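Local coordinates for protein caprin-1 (Homo sapiens, PDB 4WBE) that binds mRNAs to regulate their transport, translation or stability, and is essential for cytoplasmic stress granule formation, here seen as its mostly helical dimerization domain, at residues Y23-L28 and E57-V62; H82-D85 and G89-K92. All blocks are in the same frame, centred on the assembly; numbering follows the deposited sequence.

Contact 1. Residues Y23-L28 and E57-V62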
# COMPACT_ATOMS: atom_id res chain seq x y z
N TYR A 23 0.89 1.60 7.49
CA TYR A 23 0.63 1.16 8.85
C TYR A 23 0.69 2.33 9.83
O TYR A 23 -0.23 2.54 10.63
CB TYR A 23 1.61 0.05 9.27
CG TYR A 23 1.41 -0.37 10.70
CD1 TYR A 23 0.43 -1.29 11.04
CD2 TYR A 23 2.21 0.14 11.71
CE1 TYR A 23 0.24 -1.68 12.36
CE2 TYR A 23 2.03 -0.24 13.03
CZ TYR A 23 1.04 -1.15 13.34
OH TYR A 23 0.87 -1.53 14.65
N VAL A 24 1.78 3.09 9.77
CA VAL A 24 1.96 4.25 10.64
C VAL A 24 0.87 5.29 10.44
O VAL A 24 0.29 5.77 11.41
CB VAL A 24 3.36 4.88 10.46
CG1 VAL A 24 3.45 6.21 11.19
CG2 VAL A 24 4.44 3.92 10.94
N LEU A 25 0.59 5.65 9.19
CA LEU A 25 -0.44 6.66 8.90
C LEU A 25 -1.80 6.24 9.45
O LEU A 25 -2.56 7.07 9.94
CB LEU A 25 -0.54 6.93 7.40
CG LEU A 25 0.64 7.65 6.75
CD1 LEU A 25 0.45 7.79 5.24
CD2 LEU A 25 0.86 9.01 7.38
N ASP A 26 -2.10 4.94 9.36
CA ASP A 26 -3.34 4.41 9.91
C ASP A 26 -3.37 4.55 11.44
O ASP A 26 -4.40 4.91 12.02
CB ASP A 26 -3.52 2.95 9.52
CG ASP A 26 -4.81 2.35 10.03
OD1 ASP A 26 -4.77 1.58 11.01
OD2 ASP A 26 -5.88 2.68 9.47
N LYS A 27 -2.24 4.27 12.08
CA LYS A 27 -2.18 4.37 13.54
C LYS A 27 -2.25 5.81 14.04
O LYS A 27 -2.65 6.05 15.18
CB LYS A 27 -0.93 3.67 14.07
CG LYS A 27 -0.95 2.17 13.86
CD LYS A 27 -2.19 1.59 14.54
CE LYS A 27 -2.04 0.10 14.83
NZ LYS A 27 -2.98 -0.35 15.89
N LEU A 28 -1.90 6.76 13.18
CA LEU A 28 -1.97 8.18 13.52
C LEU A 28 -3.41 8.66 13.67
O LEU A 28 -3.65 9.81 14.04
CB LEU A 28 -1.23 9.02 12.49
CG LEU A 28 0.29 8.96 12.56
CD1 LEU A 28 0.91 9.97 11.62
CD2 LEU A 28 0.71 9.23 13.98
N GLU A 57 -2.60 15.76 6.52
CA GLU A 57 -2.83 16.24 5.16
C GLU A 57 -2.28 15.28 4.11
O GLU A 57 -2.93 15.02 3.10
CB GLU A 57 -2.27 17.65 4.97
CG GLU A 57 -3.03 18.70 5.76
CD GLU A 57 -4.50 18.73 5.35
OE1 GLU A 57 -4.77 18.81 4.14
OE2 GLU A 57 -5.38 18.66 6.24
N PHE A 58 -1.07 14.77 4.35
CA PHE A 58 -0.47 13.82 3.43
C PHE A 58 -1.29 12.54 3.36
O PHE A 58 -1.44 11.94 2.29
CB PHE A 58 0.97 13.49 3.83
CG PHE A 58 1.72 12.69 2.80
CD1 PHE A 58 2.20 13.30 1.64
CD2 PHE A 58 1.93 11.33 2.98
CE1 PHE A 58 2.89 12.56 0.68
CE2 PHE A 58 2.62 10.59 2.02
CZ PHE A 58 3.10 11.20 0.88
N TYR A 59 -1.81 12.12 4.52
CA TYR A 59 -2.65 10.93 4.61
C TYR A 59 -3.82 11.00 3.63
O TYR A 59 -4.12 10.02 2.96
CB TYR A 59 -3.21 10.81 6.03
CG TYR A 59 -4.15 9.64 6.21
CD1 TYR A 59 -3.75 8.34 5.95
CD2 TYR A 59 -5.48 9.86 6.58
CE1 TYR A 59 -4.63 7.27 6.11
CE2 TYR A 59 -6.37 8.81 6.73
CZ TYR A 59 -5.94 7.52 6.49
OH TYR A 59 -6.82 6.47 6.64
N LYS A 60 -4.46 12.16 3.56
CA LYS A 60 -5.58 12.38 2.65
C LYS A 60 -5.17 12.20 1.19
O LYS A 60 -5.94 11.71 0.37
CB LYS A 60 -6.19 13.77 2.88
CG LYS A 60 -6.64 14.00 4.31
CD LYS A 60 -7.64 15.16 4.42
CE LYS A 60 -7.00 16.49 4.06
NZ LYS A 60 -7.80 17.65 4.53
N LEU A 61 -3.94 12.60 0.86
CA LEU A 61 -3.44 12.53 -0.51
C LEU A 61 -3.11 11.12 -0.97
O LEU A 61 -3.29 10.79 -2.14
CB LEU A 61 -2.20 13.41 -0.65
CG LEU A 61 -2.43 14.89 -0.34
CD1 LEU A 61 -1.14 15.66 -0.55
CD2 LEU A 61 -3.55 15.44 -1.22
N VAL A 62 -2.62 10.29 -0.06
CA VAL A 62 -2.20 8.95 -0.45
C VAL A 62 -3.23 7.88 -0.13
O VAL A 62 -3.13 6.76 -0.63
CB VAL A 62 -0.81 8.59 0.12
CG1 VAL A 62 0.23 9.55 -0.42
CG2 VAL A 62 -0.83 8.62 1.64
O HOH W 1 -5.61 4.13 6.95
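This is a helix-helix crossing in the mostly helical dimerization domain of caprin-1: Leu25, near the end of helix 2-27, drops onto Phe58, Tyr59 and Val62 in the last turn and a half of helix 49-62. The two axes pass 10.6 Å apart and cross at -123°, so the two helices cross steeply and meet at one place, with Leu25 opposite Tyr59. Leu25 does most of the work from its side, and different carbons of it serve different partners. Its CB lies 3.8 Å from CD1 of Tyr59, approaching the phenol ring obliquely. Further out, Leu25 CD1 touches Val62 CG2 at 3.9 Å, where the two side chains cross at about a right angle. The same methyl looks at the edge of the Phe58 ring, a looser approach of 4.5 Å from Leu25 CD1 to Phe58 CD2. In Tyr59, CG stands anti to the backbone N (chi1 177°), which carries the ring across to flank helix 2-27 and sends the hydroxyl toward Asp26. No direct hydrogen bond joins the helices; instead one water bridges them, giving a proton to Asp26 OD2 at 2.9 Å and sitting 2.7 Å from Tyr59 OH. This water lies beside the apolar contact, where Tyr59 OH and the Asp26 carboxylate both meet it. Leu83 of helix 77-88 packs on Val62, and Leu102 of helix 99-111 on Phe58. One residue before Leu25, Val24 packs on Leu72 of the second subunit.

Contact 2. Residues H82-D85 and G89-K92; sequences HLWD and GKEK
Lys90 folds back against Trp84 and Asp85 just where helix 77-88 stops, at a Schellman motif whose first non-helical residue is Gly89, with positive phi (59°). The backbone amide of Lys90 closes the turn: its N donates to Asp85 O at 3.1 Å, with a nearly straight N-H...O angle of 169°. Lys90 CB sits 3.9 Å from that same Asp85 O. At the next carbon, CG stands beside the backbone N, anti to the carbonyl carbon (chi1 -59°), and is turned back onto the helix, where it rests 3.6 Å from Asp85 O and 3.8 Å from Asp85 OD1. Bends at chi2 and chi3 then bring CE against the six-membered ring of Trp84, 3.5 Å from CZ3, in an oblique approach. A last bend at chi4 turns the tip back, leaving Lys90 NZ 3.8 Å from Trp84 CZ3. Asp85 OD1 itself lies in the plane of the indole, at its edge, and both groups are on the helix side of the lysine. Around them, Tyr99 of helix 99-111 packs on Asp85, and Gln12 of the second subunit on Trp84. The ammonium group makes no salt bridge with Asp85 but probably feels its charge: Lys90 NZ ends 4.3 Å from Asp85 OD1.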
# COMPACT_ATOMS: atom_id res chain seq x y z
N HIS A 82 2.48 10.92 -5.22
CA HIS A 82 2.74 11.45 -3.88
C HIS A 82 3.63 10.50 -3.07
O HIS A 82 4.58 10.92 -2.43
CB HIS A 82 1.43 11.66 -3.13
CG HIS A 82 0.62 12.81 -3.63
ND1 HIS A 82 1.15 14.06 -3.84
CD2 HIS A 82 -0.69 12.89 -3.98
CE1 HIS A 82 0.20 14.87 -4.29
NE2 HIS A 82 -0.92 14.18 -4.38
N LEU A 83 3.29 9.21 -3.10
CA LEU A 83 4.07 8.20 -2.39
C LEU A 83 5.50 8.13 -2.93
O LEU A 83 6.46 8.08 -2.16
CB LEU A 83 3.40 6.84 -2.53
CG LEU A 83 2.20 6.60 -1.62
CD1 LEU A 83 1.55 5.27 -1.94
CD2 LEU A 83 2.62 6.66 -0.16
N TRP A 84 5.62 8.10 -4.25
CA TRP A 84 6.94 8.00 -4.88
C TRP A 84 7.80 9.22 -4.55
O TRP A 84 8.99 9.09 -4.23
CB TRP A 84 6.81 7.84 -6.40
CG TRP A 84 8.12 7.50 -7.04
CD1 TRP A 84 8.67 6.26 -7.18
CD2 TRP A 84 9.05 8.42 -7.62
NE1 TRP A 84 9.89 6.34 -7.81
CE2 TRP A 84 10.15 7.66 -8.09
CE3 TRP A 84 9.07 9.80 -7.79
CZ2 TRP A 84 11.25 8.24 -8.71
CZ3 TRP A 84 10.16 10.38 -8.41
CH2 TRP A 84 11.23 9.60 -8.86
N ASP A 85 7.20 10.40 -4.65
CA ASP A 85 7.89 11.64 -4.33
C ASP A 85 8.37 11.67 -2.87
O ASP A 85 9.45 12.18 -2.58
CB ASP A 85 7.00 12.85 -4.60
CG ASP A 85 6.84 13.15 -6.09
OD1 ASP A 85 7.65 12.62 -6.87
OD2 ASP A 85 5.92 13.91 -6.46
N GLY A 89 12.08 11.81 -1.41
CA GLY A 89 12.33 13.01 -0.64
C GLY A 89 12.53 14.21 -1.55
O GLY A 89 13.46 15.00 -1.36
N LYS A 90 11.65 14.36 -2.53
CA LYS A 90 11.83 15.41 -3.53
C LYS A 90 11.67 16.82 -2.98
O LYS A 90 10.85 17.06 -2.10
CB LYS A 90 10.83 15.22 -4.68
CG LYS A 90 10.92 13.89 -5.41
CD LYS A 90 12.22 13.84 -6.20
CE LYS A 90 12.06 13.12 -7.52
NZ LYS A 90 11.37 13.98 -8.54
N GLU A 91 12.46 17.74 -3.54
CA GLU A 91 12.30 19.16 -3.28
C GLU A 91 11.16 19.69 -4.13
O GLU A 91 11.37 20.55 -4.99
CB GLU A 91 13.59 19.94 -3.57
CG GLU A 91 14.64 19.89 -2.47
CD GLU A 91 14.34 20.88 -1.35
OE1 GLU A 91 15.19 21.05 -0.45
OE2 GLU A 91 13.25 21.51 -1.36
N LYS A 92 9.98 19.14 -3.92
CA LYS A 92 8.77 19.57 -4.61
C LYS A 92 7.68 19.91 -3.61
O LYS A 92 7.63 19.33 -2.52
CB LYS A 92 8.31 18.51 -5.61
CG LYS A 92 9.28 18.31 -6.78
CD LYS A 92 8.83 17.16 -7.69
CE LYS A 92 9.76 17.00 -8.89
NZ LYS A 92 9.34 15.86 -9.76

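Overall arrangement
Contact 1 closes before contact 2 opens along the chain, and their centres lie about 15 Å apart. The first joins helix 2-27 to helix 49-62, its centre about 6 Å from the centre of the chain; the second is a local turn that ends helix 77-88 and leads into the short strand 93-94. Helix 77-88 ties them together, because His82 and Leu83 pack against Phe58, Leu61 and Val62 of helix 49-62. Helix 99-111 also reaches both, with Tyr99 touching Phe58 and Asp85. Both sites include residues that pack on the second subunit, so the helical core and the dimer interface are built from neighbouring parts of the same helices.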